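Local coordinates for 3,6-diketocamphane 1,6-monooxygenase (Pseudomonas putida, PDB 4UWM), which catalyses the FMNH2- and O2-dependent Baeyer-Villiger oxidation of a diketocamphane to a lactone during bacterial degradation of (-)-camphor, at residues H78-H82 with I107-A111; K137-M142 with K164-A168; L227-K231 with A337-W341; H233-Y237 with P248-H253. One frame throughout, in Å; residues are numbered along the deposited sequence.

Contact 1 (H78-H82 with I107-A111)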
loop_
_atom_site.group_PDB
_atom_site.type_symbol
_atom_site.label_atom_id
_atom_site.label_comp_id
_atom_site.label_asym_id
_atom_site.label_seq_id
_atom_site.Cartn_x
_atom_site.Cartn_y
_atom_site.Cartn_z
ATOM N N HIS A 78 -8.110 9.027 2.877
ATOM C CA HIS A 78 -8.309 7.713 3.508
ATOM C C HIS A 78 -9.650 7.695 4.223
ATOM O O HIS A 78 -9.973 8.623 4.976
ATOM C CB HIS A 78 -7.188 7.410 4.511
ATOM C CG HIS A 78 -5.910 6.955 3.890
ATOM N ND1 HIS A 78 -5.862 6.000 2.893
ATOM C CD2 HIS A 78 -4.622 7.267 4.178
ATOM C CE1 HIS A 78 -4.591 5.773 2.573
ATOM N NE2 HIS A 78 -3.822 6.545 3.321
ATOM N N LEU A 79 -10.439 6.666 3.973
ATOM C CA LEU A 79 -11.749 6.549 4.589
ATOM C C LEU A 79 -11.574 5.767 5.908
ATOM O O LEU A 79 -11.498 4.543 5.924
ATOM C CB LEU A 79 -12.754 5.879 3.642
ATOM C CG LEU A 79 -12.855 6.616 2.280
ATOM C CD1 LEU A 79 -13.894 5.980 1.383
ATOM C CD2 LEU A 79 -13.191 8.100 2.504
ATOM N N LEU A 80 -11.480 6.512 6.999
ATOM C CA LEU A 80 -11.196 5.925 8.336
ATOM C C LEU A 80 -12.119 4.818 8.801
ATOM O O LEU A 80 -11.648 3.888 9.454
ATOM C CB LEU A 80 -11.058 7.014 9.396
ATOM C CG LEU A 80 -10.091 8.165 9.114
ATOM C CD1 LEU A 80 -9.849 8.971 10.384
ATOM C CD2 LEU A 80 -8.769 7.704 8.529
ATOM N N PRO A 81 -13.427 4.876 8.457
ATOM C CA PRO A 81 -14.300 3.768 8.883
ATOM C C PRO A 81 -13.993 2.398 8.254
ATOM O O PRO A 81 -14.509 1.378 8.714
ATOM C CB PRO A 81 -15.693 4.247 8.474
ATOM C CG PRO A 81 -15.582 5.739 8.387
ATOM C CD PRO A 81 -14.205 5.962 7.832
ATOM N N HIS A 82 -13.121 2.358 7.238
ATOM C CA HIS A 82 -12.922 1.137 6.460
ATOM C C HIS A 82 -11.669 0.307 6.854
ATOM O O HIS A 82 -11.410 -0.735 6.238
ATOM C CB HIS A 82 -12.817 1.478 4.940
ATOM C CG HIS A 82 -14.063 2.051 4.331
ATOM N ND1 HIS A 82 -14.099 2.507 3.028
ATOM C CD2 HIS A 82 -15.305 2.273 4.844
ATOM C CE1 HIS A 82 -15.317 2.962 2.754
ATOM N NE2 HIS A 82 -16.066 2.829 3.836
ATOM N N ILE A 107 -8.348 12.830 5.553
ATOM C CA ILE A 107 -9.256 11.844 6.188
ATOM C C ILE A 107 -10.704 12.114 5.831
ATOM O O ILE A 107 -11.061 13.247 5.554
ATOM C CB ILE A 107 -9.102 11.822 7.726
ATOM C CG1 ILE A 107 -9.576 13.158 8.346
ATOM C CG2 ILE A 107 -7.664 11.503 8.098
ATOM C CD1 ILE A 107 -9.730 13.119 9.862
ATOM N N GLY A 108 -11.538 11.081 5.801
ATOM C CA GLY A 108 -12.954 11.284 5.556
ATOM C C GLY A 108 -13.773 10.081 5.930
ATOM O O GLY A 108 -13.221 9.049 6.306
ATOM N N ALA A 109 -15.092 10.218 5.805
ATOM C CA ALA A 109 -16.065 9.196 6.188
ATOM C C ALA A 109 -16.407 8.275 5.047
ATOM O O ALA A 109 -16.699 7.105 5.264
ATOM C CB ALA A 109 -17.353 9.858 6.690
ATOM N N GLY A 110 -16.424 8.822 3.830
ATOM C CA GLY A 110 -16.887 8.086 2.648
ATOM C C GLY A 110 -18.342 8.423 2.307
ATOM O O GLY A 110 -19.237 8.281 3.143
ATOM N N ALA A 111 -18.562 8.820 1.063
ATOM C CA ALA A 111 -19.867 9.258 0.562
ATOM C C ALA A 111 -20.581 8.209 -0.284
ATOM O O ALA A 111 -21.634 8.496 -0.846
ATOM C CB ALA A 111 -19.684 10.539 -0.245
HETATM O O HOH W 1 -17.819 4.894 3.896
#
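His78 opens the pairing at the C-terminal end of strand 72-79: its O accepts a hydrogen bond from Gly108 N at 3.0 Å and lies 3.5 Å from Ile107 CA in a CA-H...O contact. Its imidazole leads away from the neighbouring strand, and ND1 is hydrogen-bonded to Glu45. At Leu79, which bridges in parallel to Gly108, CA sits 3.4 Å from Gly108 O, while CD2 reaches Gly110 N at 3.6 Å; its nearest side-chain atom is about 5 Å from the bound FMN. The ladder illustrates how a TIM barrel of the bacterial luciferase family is built, with adjacent parallel strands joined by a beta-alpha-beta crossover, here through helix 85-98, and with cofactor gathered at their C-terminal ends. Leu80 N then donates to the same Gly108 O at 3.2 Å, the last rung, made as the chain enters a 3-10 turn, and Leu80 CD1 packs on Ile107 CB at 4.0 Å. Within that turn Pro81 CG lies 3.6 Å from Ala109 O. His82, whose N is bonded to Leu79 O at 3.0 Å, reaches the other loop through water: a single molecule lies 2.7 Å from His82 NE2 and donates to Ala109 O at 2.8 Å.

Contact 2 (K137-M142 with K164-A168)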
loop_
_atom_site.group_PDB
_atom_site.type_symbol
_atom_site.label_atom_id
_atom_site.label_comp_id
_atom_site.label_asym_id
_atom_site.label_seq_id
_atom_site.Cartn_x
_atom_site.Cartn_y
_atom_site.Cartn_z
ATOM N N LYS A 137 -24.507 1.910 12.701
ATOM C CA LYS A 137 -23.210 2.543 12.913
ATOM C C LYS A 137 -23.195 3.969 12.355
ATOM O O LYS A 137 -23.850 4.258 11.355
ATOM C CB LYS A 137 -22.109 1.701 12.255
ATOM C CG LYS A 137 -22.142 0.234 12.642
ATOM C CD LYS A 137 -20.871 -0.488 12.227
ATOM C CE LYS A 137 -21.054 -2.004 12.296
ATOM N NZ LYS A 137 -19.788 -2.742 12.042
ATOM N N ASN A 138 -22.436 4.855 12.982
ATOM C CA ASN A 138 -22.354 6.227 12.511
ATOM C C ASN A 138 -20.970 6.533 11.924
ATOM O O ASN A 138 -19.967 6.527 12.645
ATOM C CB ASN A 138 -22.657 7.186 13.651
ATOM C CG ASN A 138 -22.667 8.627 13.206
ATOM O OD1 ASN A 138 -21.636 9.292 13.177
ATOM N ND2 ASN A 138 -23.847 9.125 12.859
ATOM N N LEU A 139 -20.919 6.842 10.630
ATOM C CA LEU A 139 -19.629 7.045 9.945
ATOM C C LEU A 139 -18.793 8.164 10.559
ATOM O O LEU A 139 -17.601 7.995 10.742
ATOM C CB LEU A 139 -19.807 7.264 8.437
ATOM C CG LEU A 139 -20.310 6.050 7.634
ATOM C CD1 LEU A 139 -20.817 6.481 6.270
ATOM C CD2 LEU A 139 -19.248 4.969 7.487
ATOM N N ASN A 140 -19.408 9.292 10.906
ATOM C CA ASN A 140 -18.653 10.413 11.512
ATOM C C ASN A 140 -18.074 10.087 12.891
ATOM O O ASN A 140 -16.967 10.524 13.222
ATOM C CB ASN A 140 -19.499 11.696 11.551
ATOM C CG ASN A 140 -19.781 12.257 10.157
ATOM O OD1 ASN A 140 -18.928 12.224 9.251
ATOM N ND2 ASN A 140 -20.979 12.773 9.978
ATOM N N ASP A 141 -18.822 9.322 13.687
ATOM C CA ASP A 141 -18.320 8.835 14.976
ATOM C C ASP A 141 -17.142 7.870 14.761
ATOM O O ASP A 141 -16.157 7.906 15.502
ATOM C CB ASP A 141 -19.409 8.093 15.752
ATOM C CG ASP A 141 -20.518 9.009 16.255
ATOM O OD1 ASP A 141 -20.324 10.244 16.298
ATOM O OD2 ASP A 141 -21.590 8.472 16.627
ATOM N N MET A 142 -17.266 7.011 13.747
ATOM C CA MET A 142 -16.154 6.151 13.312
ATOM C C MET A 142 -14.907 6.956 12.953
ATOM O O MET A 142 -13.809 6.617 13.410
ATOM C CB MET A 142 -16.573 5.210 12.177
ATOM C CG MET A 142 -17.635 4.243 12.611
ATOM S SD MET A 142 -18.229 3.120 11.348
ATOM C CE MET A 142 -16.996 1.819 11.419
ATOM N N LYS A 164 -15.988 1.886 20.771
ATOM C CA LYS A 164 -17.258 1.427 20.222
ATOM C C LYS A 164 -17.038 0.648 18.925
ATOM O O LYS A 164 -17.788 -0.295 18.599
ATOM C CB LYS A 164 -18.200 2.613 19.973
ATOM C CG LYS A 164 -19.663 2.209 19.870
ATOM C CD LYS A 164 -20.530 3.297 19.263
ATOM C CE LYS A 164 -21.917 2.754 18.974
ATOM N NZ LYS A 164 -22.791 3.806 18.391
ATOM N N TYR A 165 -16.004 1.035 18.186
ATOM C CA TYR A 165 -15.787 0.473 16.857
ATOM C C TYR A 165 -14.518 -0.364 16.734
ATOM O O TYR A 165 -14.477 -1.324 15.948
ATOM C CB TYR A 165 -15.801 1.602 15.818
ATOM C CG TYR A 165 -17.130 2.333 15.766
ATOM C CD1 TYR A 165 -18.261 1.699 15.253
ATOM C CD2 TYR A 165 -17.255 3.647 16.222
ATOM C CE1 TYR A 165 -19.483 2.349 15.210
ATOM C CE2 TYR A 165 -18.486 4.308 16.184
ATOM C CZ TYR A 165 -19.588 3.643 15.668
ATOM O OH TYR A 165 -20.829 4.241 15.592
ATOM N N TRP A 166 -13.482 0.000 17.481
ATOM C CA TRP A 166 -12.246 -0.786 17.461
ATOM C C TRP A 166 -11.617 -0.965 18.832
ATOM O O TRP A 166 -11.762 -0.114 19.701
ATOM C CB TRP A 166 -11.178 -0.114 16.590
ATOM C CG TRP A 166 -11.565 0.060 15.162
ATOM C CD1 TRP A 166 -11.508 -0.873 14.172
ATOM C CD2 TRP A 166 -12.066 1.261 14.556
ATOM N NE1 TRP A 166 -11.930 -0.332 12.986
ATOM C CE2 TRP A 166 -12.269 0.980 13.185
ATOM C CE3 TRP A 166 -12.339 2.550 15.034
ATOM C CZ2 TRP A 166 -12.749 1.931 12.280
ATOM C CZ3 TRP A 166 -12.825 3.518 14.113
ATOM C CH2 TRP A 166 -13.021 3.188 12.756
ATOM N N ASP A 167 -10.855 -2.043 18.974
ATOM C CA ASP A 167 -9.858 -2.131 20.043
ATOM C C ASP A 167 -8.478 -1.844 19.452
ATOM O O ASP A 167 -8.141 -2.349 18.382
ATOM C CB ASP A 167 -9.872 -3.528 20.662
ATOM C CG ASP A 167 -11.187 -3.846 21.327
ATOM O OD1 ASP A 167 -11.812 -2.926 21.881
ATOM O OD2 ASP A 167 -11.608 -5.006 21.262
ATOM N N ALA A 168 -7.679 -1.047 20.148
ATOM C CA ALA A 168 -6.350 -0.701 19.674
ATOM C C ALA A 168 -5.495 -0.228 20.828
ATOM O O ALA A 168 -6.007 0.128 21.876
ATOM C CB ALA A 168 -6.453 0.402 18.623
HETATM O O HOH W 2 -21.594 6.024 17.111
#
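Met142 lays its side chain over one face of the Tyr165 ring, with CG 3.4 Å from the ring centroid and almost exactly on the ring normal, a CH-pi contact. Met142 SD lies 4.4 Å from the centroid of the Tyr165 ring, making this a Met-aromatic contact as well. The pair joins the first turn of helix 139-155 to the bend that links the two strands of the antiparallel hairpin 159-170, near the surface of the subunit. Trp166 adds an edge: its CZ3 is 3.3 Å from Met142 O, and its CH2 is 4.1 Å from Met142 CB. Asn138 is the N-cap of the helix, its OD1 accepting from Asp141 N at 2.9 Å, while its own N donates to Tyr165 OH at 3.1 Å. Lys137 turns outward to Asp167 of the second subunit, and Asp141 OD1 is salt-bridged to Arg144. One water completes the polar edge, 2.5 Å from Tyr165 OH, donating to Asp141 OD2 at 2.5 Å and accepting from Lys164 NZ at 2.8 Å.

Contact 3 (L227-K231 with A337-W341); sequences LDALK and ATGGW
This is an apolar contact between two helices on the outside of the barrel, where the first turn of helix 227-244 meets the C-terminal end of helix 324-338. Residues 227-231 are regular helix, with Lys231 N bonded to Leu227 O at 3.0 Å; the nearest CA pair is Lys231 and Thr338, 5.8 Å apart. Thr338 CG2 projects between Leu227 CD2 and Leu230 CD2, at 3.9 Å from each, with Lys231 CG 4.0 Å away. Leu227 (m, t) also brings CD2 to 4.1 Å from Ala337 CB, and Leu230 (t, p) brings CD2 to 3.8 Å from Trp341 CZ3. Lys231 CD lies 3.5 Å from Ala337 O. With chi1 p, Thr338 turns OG1 to Leu334 O, and Gly340 N donates to OG1 at 3.2 Å. Gly339 (phi 106°, psi -21°) leaves the helix with positive phi, and Gly340 (94°, -165°) extends the chain toward Trp341. The exit thus combines an ST turn with a glycine helix end, leading to strand 343-347 in an alpha-to-beta connection of the TIM barrel.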
loop_
_atom_site.group_PDB
_atom_site.type_symbol
_atom_site.label_atom_id
_atom_site.label_comp_id
_atom_site.label_asym_id
_atom_site.label_seq_id
_atom_site.Cartn_x
_atom_site.Cartn_y
_atom_site.Cartn_z
ATOM N N LEU A 227 -19.445 30.729 -6.324
ATOM C CA LEU A 227 -18.855 31.782 -5.486
ATOM C C LEU A 227 -19.389 31.794 -4.054
ATOM O O LEU A 227 -18.629 31.998 -3.105
ATOM C CB LEU A 227 -19.062 33.166 -6.118
ATOM C CG LEU A 227 -18.424 33.511 -7.468
ATOM C CD1 LEU A 227 -18.941 34.856 -7.963
ATOM C CD2 LEU A 227 -16.906 33.525 -7.374
ATOM N N ASP A 228 -20.693 31.577 -3.903
ATOM C CA ASP A 228 -21.331 31.637 -2.592
ATOM C C ASP A 228 -20.815 30.539 -1.669
ATOM O O ASP A 228 -20.389 30.823 -0.543
ATOM C CB ASP A 228 -22.860 31.573 -2.714
ATOM C CG ASP A 228 -23.449 32.813 -3.385
ATOM O OD1 ASP A 228 -22.864 33.914 -3.258
ATOM O OD2 ASP A 228 -24.503 32.679 -4.041
ATOM N N ALA A 229 -20.836 29.298 -2.160
ATOM C CA ALA A 229 -20.336 28.149 -1.396
ATOM C C ALA A 229 -18.875 28.333 -1.038
ATOM O O ALA A 229 -18.478 28.016 0.081
ATOM C CB ALA A 229 -20.549 26.838 -2.151
ATOM N N LEU A 230 -18.076 28.858 -1.965
ATOM C CA LEU A 230 -16.665 29.046 -1.680
ATOM C C LEU A 230 -16.485 30.021 -0.518
ATOM O O LEU A 230 -15.692 29.788 0.402
ATOM C CB LEU A 230 -15.885 29.489 -2.928
ATOM C CG LEU A 230 -14.355 29.493 -2.768
ATOM C CD1 LEU A 230 -13.824 28.121 -2.354
ATOM C CD2 LEU A 230 -13.650 29.980 -4.027
ATOM N N LYS A 231 -17.254 31.104 -0.543
ATOM C CA LYS A 231 -17.202 32.076 0.538
ATOM C C LYS A 231 -17.779 31.499 1.829
ATOM O O LYS A 231 -17.185 31.661 2.890
ATOM C CB LYS A 231 -17.891 33.381 0.126
ATOM C CG LYS A 231 -17.080 34.195 -0.878
ATOM C CD LYS A 231 -17.652 35.596 -1.070
ATOM C CE LYS A 231 -18.960 35.566 -1.843
ATOM N NZ LYS A 231 -19.748 36.806 -1.613
ATOM N N ALA A 337 -13.309 38.359 -5.921
ATOM C CA ALA A 337 -14.660 38.029 -5.473
ATOM C C ALA A 337 -14.748 37.242 -4.154
ATOM O O ALA A 337 -15.754 37.348 -3.449
ATOM C CB ALA A 337 -15.426 37.315 -6.579
ATOM N N THR A 338 -13.709 36.470 -3.819
ATOM C CA THR A 338 -13.769 35.545 -2.664
ATOM C C THR A 338 -12.666 35.739 -1.620
ATOM O O THR A 338 -12.801 35.282 -0.485
ATOM C CB THR A 338 -13.706 34.056 -3.105
ATOM O OG1 THR A 338 -12.425 33.785 -3.695
ATOM C CG2 THR A 338 -14.811 33.720 -4.099
ATOM N N GLY A 339 -11.566 36.373 -2.015
ATOM C CA GLY A 339 -10.386 36.498 -1.155
ATOM C C GLY A 339 -9.254 35.581 -1.591
ATOM O O GLY A 339 -8.092 35.804 -1.241
ATOM N N GLY A 340 -9.594 34.537 -2.346
ATOM C CA GLY A 340 -8.596 33.603 -2.877
ATOM C C GLY A 340 -8.343 32.351 -2.041
ATOM O O GLY A 340 -9.123 32.011 -1.143
ATOM N N TRP A 341 -7.242 31.671 -2.352
ATOM C CA TRP A 341 -6.876 30.389 -1.737
ATOM C C TRP A 341 -5.396 30.171 -1.957
ATOM O O TRP A 341 -4.778 30.862 -2.766
ATOM C CB TRP A 341 -7.668 29.234 -2.371
ATOM C CG TRP A 341 -7.537 29.173 -3.883
ATOM C CD1 TRP A 341 -6.482 28.674 -4.600
ATOM C CD2 TRP A 341 -8.477 29.664 -4.847
ATOM N NE1 TRP A 341 -6.713 28.818 -5.945
ATOM C CE2 TRP A 341 -7.933 29.413 -6.127
ATOM C CE3 TRP A 341 -9.728 30.293 -4.756
ATOM C CZ2 TRP A 341 -8.592 29.768 -7.305
ATOM C CZ3 TRP A 341 -10.388 30.638 -5.932
ATOM C CH2 TRP A 341 -9.818 30.377 -7.186
#

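Contact 4 (H233-Y237 with P248-H253)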
loop_
_atom_site.group_PDB
_atom_site.type_symbol
_atom_site.label_atom_id
_atom_site.label_comp_id
_atom_site.label_asym_id
_atom_site.label_seq_id
_atom_site.Cartn_x
_atom_site.Cartn_y
_atom_site.Cartn_z
ATOM N N HIS A 233 -17.783 28.402 2.745
ATOM C CA HIS A 233 -16.766 27.468 3.240
ATOM C C HIS A 233 -15.749 28.188 4.109
ATOM O O HIS A 233 -15.478 27.749 5.232
ATOM C CB HIS A 233 -16.072 26.735 2.077
ATOM C CG HIS A 233 -16.810 25.522 1.604
ATOM N ND1 HIS A 233 -16.203 24.512 0.890
ATOM C CD2 HIS A 233 -18.105 25.147 1.762
ATOM C CE1 HIS A 233 -17.095 23.576 0.618
ATOM N NE2 HIS A 233 -18.255 23.936 1.139
ATOM N N TRP A 234 -15.202 29.294 3.605
ATOM C CA TRP A 234 -14.215 30.041 4.377
ATOM C C TRP A 234 -14.807 30.703 5.638
ATOM O O TRP A 234 -14.144 30.724 6.673
ATOM C CB TRP A 234 -13.411 31.027 3.523
ATOM C CG TRP A 234 -12.256 31.537 4.305
ATOM C CD1 TRP A 234 -12.161 32.742 4.924
ATOM C CD2 TRP A 234 -11.058 30.823 4.627
ATOM N NE1 TRP A 234 -10.966 32.843 5.582
ATOM C CE2 TRP A 234 -10.268 31.678 5.423
ATOM C CE3 TRP A 234 -10.567 29.548 4.310
ATOM C CZ2 TRP A 234 -9.012 31.303 5.912
ATOM C CZ3 TRP A 234 -9.319 29.179 4.787
ATOM C CH2 TRP A 234 -8.557 30.051 5.588
ATOM N N GLU A 235 -16.040 31.216 5.540
ATOM C CA GLU A 235 -16.774 31.724 6.705
ATOM C C GLU A 235 -16.826 30.676 7.817
ATOM O O GLU A 235 -16.397 30.939 8.940
ATOM C CB GLU A 235 -18.215 32.108 6.334
ATOM C CG GLU A 235 -18.377 33.418 5.582
ATOM C CD GLU A 235 -19.825 33.724 5.247
ATOM O OE1 GLU A 235 -20.721 32.966 5.665
ATOM O OE2 GLU A 235 -20.073 34.728 4.559
ATOM N N VAL A 236 -17.349 29.486 7.487
ATOM C CA VAL A 236 -17.540 28.412 8.458
ATOM C C VAL A 236 -16.209 27.975 9.066
ATOM O O VAL A 236 -16.104 27.819 10.283
ATOM C CB VAL A 236 -18.320 27.220 7.853
ATOM C CG1 VAL A 236 -18.278 26.015 8.787
ATOM C CG2 VAL A 236 -19.767 27.619 7.572
ATOM N N TYR A 237 -15.193 27.814 8.218
ATOM C CA TYR A 237 -13.859 27.396 8.659
ATOM C C TYR A 237 -13.214 28.391 9.608
ATOM O O TYR A 237 -12.701 27.991 10.656
ATOM C CB TYR A 237 -12.918 27.202 7.459
ATOM C CG TYR A 237 -11.496 26.804 7.823
ATOM C CD1 TYR A 237 -11.165 25.466 8.106
ATOM C CD2 TYR A 237 -10.475 27.748 7.854
ATOM C CE1 TYR A 237 -9.860 25.104 8.426
ATOM C CE2 TYR A 237 -9.175 27.390 8.170
ATOM C CZ TYR A 237 -8.867 26.065 8.452
ATOM O OH TYR A 237 -7.562 25.707 8.765
ATOM N N PRO A 248 -6.782 31.531 11.363
ATOM C CA PRO A 248 -7.032 30.914 10.051
ATOM C C PRO A 248 -6.075 31.453 8.983
ATOM O O PRO A 248 -5.866 32.664 8.906
ATOM C CB PRO A 248 -8.484 31.314 9.723
ATOM C CG PRO A 248 -9.020 32.035 10.929
ATOM C CD PRO A 248 -7.839 32.499 11.723
ATOM N N ASP A 249 -5.507 30.551 8.182
ATOM C CA ASP A 249 -4.534 30.882 7.140
ATOM C C ASP A 249 -5.055 30.480 5.746
ATOM O O ASP A 249 -5.127 29.288 5.424
ATOM C CB ASP A 249 -3.206 30.183 7.445
ATOM C CG ASP A 249 -2.080 30.598 6.513
ATOM O OD1 ASP A 249 -2.326 31.306 5.514
ATOM O OD2 ASP A 249 -0.930 30.192 6.768
ATOM N N ARG A 250 -5.398 31.481 4.931
ATOM C CA ARG A 250 -5.943 31.250 3.591
ATOM C C ARG A 250 -5.018 30.452 2.688
ATOM O O ARG A 250 -5.490 29.725 1.814
ATOM C CB ARG A 250 -6.302 32.567 2.899
ATOM C CG ARG A 250 -7.669 33.120 3.261
ATOM C CD ARG A 250 -7.995 34.339 2.415
ATOM N NE ARG A 250 -9.094 35.115 2.979
ATOM C CZ ARG A 250 -10.383 34.877 2.755
ATOM N NH1 ARG A 250 -10.762 33.872 1.969
ATOM N NH2 ARG A 250 -11.297 35.647 3.325
ATOM N N SER A 251 -3.707 30.588 2.891
ATOM C CA SER A 251 -2.738 29.907 2.031
ATOM C C SER A 251 -2.763 28.373 2.192
ATOM O O SER A 251 -2.206 27.656 1.377
ATOM C CB SER A 251 -1.335 30.459 2.246
ATOM O OG SER A 251 -0.878 30.169 3.550
ATOM N N ARG A 252 -3.414 27.889 3.242
ATOM C CA ARG A 252 -3.567 26.454 3.467
ATOM C C ARG A 252 -4.809 25.914 2.746
ATOM O O ARG A 252 -4.935 24.703 2.531
ATOM C CB ARG A 252 -3.643 26.149 4.970
ATOM C CG ARG A 252 -2.381 26.491 5.754
ATOM C CD ARG A 252 -2.513 26.108 7.228
ATOM N NE ARG A 252 -2.700 24.661 7.438
ATOM C CZ ARG A 252 -3.361 24.118 8.466
ATOM N NH1 ARG A 252 -3.920 24.888 9.394
ATOM N NH2 ARG A 252 -3.467 22.791 8.575
ATOM N N HIS A 253 -5.723 26.813 2.375
ATOM C CA HIS A 253 -6.933 26.437 1.653
ATOM C C HIS A 253 -6.589 25.947 0.245
ATOM O O HIS A 253 -5.885 26.630 -0.501
ATOM C CB HIS A 253 -7.911 27.613 1.598
ATOM C CG HIS A 253 -9.311 27.223 1.248
ATOM N ND1 HIS A 253 -10.305 28.151 1.027
ATOM C CD2 HIS A 253 -9.890 26.008 1.078
ATOM C CE1 HIS A 253 -11.435 27.525 0.744
ATOM N NE2 HIS A 253 -11.211 26.225 0.770
HETATM O O HOH W 3 -5.755 27.711 8.676
#
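Trp234 dominates this contact, giving up 145 Å² to a short loop that returns from helix 227-244 toward strand 254-261. Over one face of its indole lies Arg250: the guanidinium is stacked at 27° to the ring, with Arg250 CZ 3.8 Å from the centroid of the Trp234 five-membered ring, a cation-pi arrangement, and Arg250 CG 3.9 Å from the centroid of its six-membered ring. The loop also meets the indole rim, where Asp249 O sits near the ring plane, 3.5 Å from Trp234 CH2. Pro248 CB packs 3.8 Å from Trp234 CZ2. His253, with 54 Å² covered, runs roughly parallel to the indole but is slid aside, its ND1 3.6 Å from Trp234 CE3; its NE2 is hydrogen-bonded to Ser222 on strand 219-223. An Asx turn shapes the loop, with Ser251 N donating to Asp249 OD1 at 3.1 Å ahead of the 3-10 segment. Tyr237, one helical turn after Trp234, approaches Pro248 CB with CE2 at 4.3 Å. Tyr237 OH is bonded to Phe218 O and accepts at 2.7 Å from a water that in turn accepts from Asp249 N at 2.9 Å. Direct attachment of the loop to this helical segment therefore rests on aromatic, cationic and apolar surfaces, with water carrying the polar link between them.

Contacts 3 and 4 share helix 227-244 and touch, Leu230 CD1 lying 4.0 Å from His253 CE1; contact 4 is nested within the chain loop that contact 3 closes. Contacts 1 and 2 also touch, with Pro81 CB 3.8 Å from Leu139 CD2, so the turn after a strand and a helix start meet on another part of the barrel. Contacts 1, 3 and 4 are partly buried, while contact 2 lies at the surface. Contact 1 alone pairs barrel strands, and it relies on direct backbone hydrogen bonds close to FMN. The other three rely largely on side chains: contact 2 mixes aromatic packing with polar bonds, whereas contacts 3 and 4 use apolar and cation-pi packing respectively.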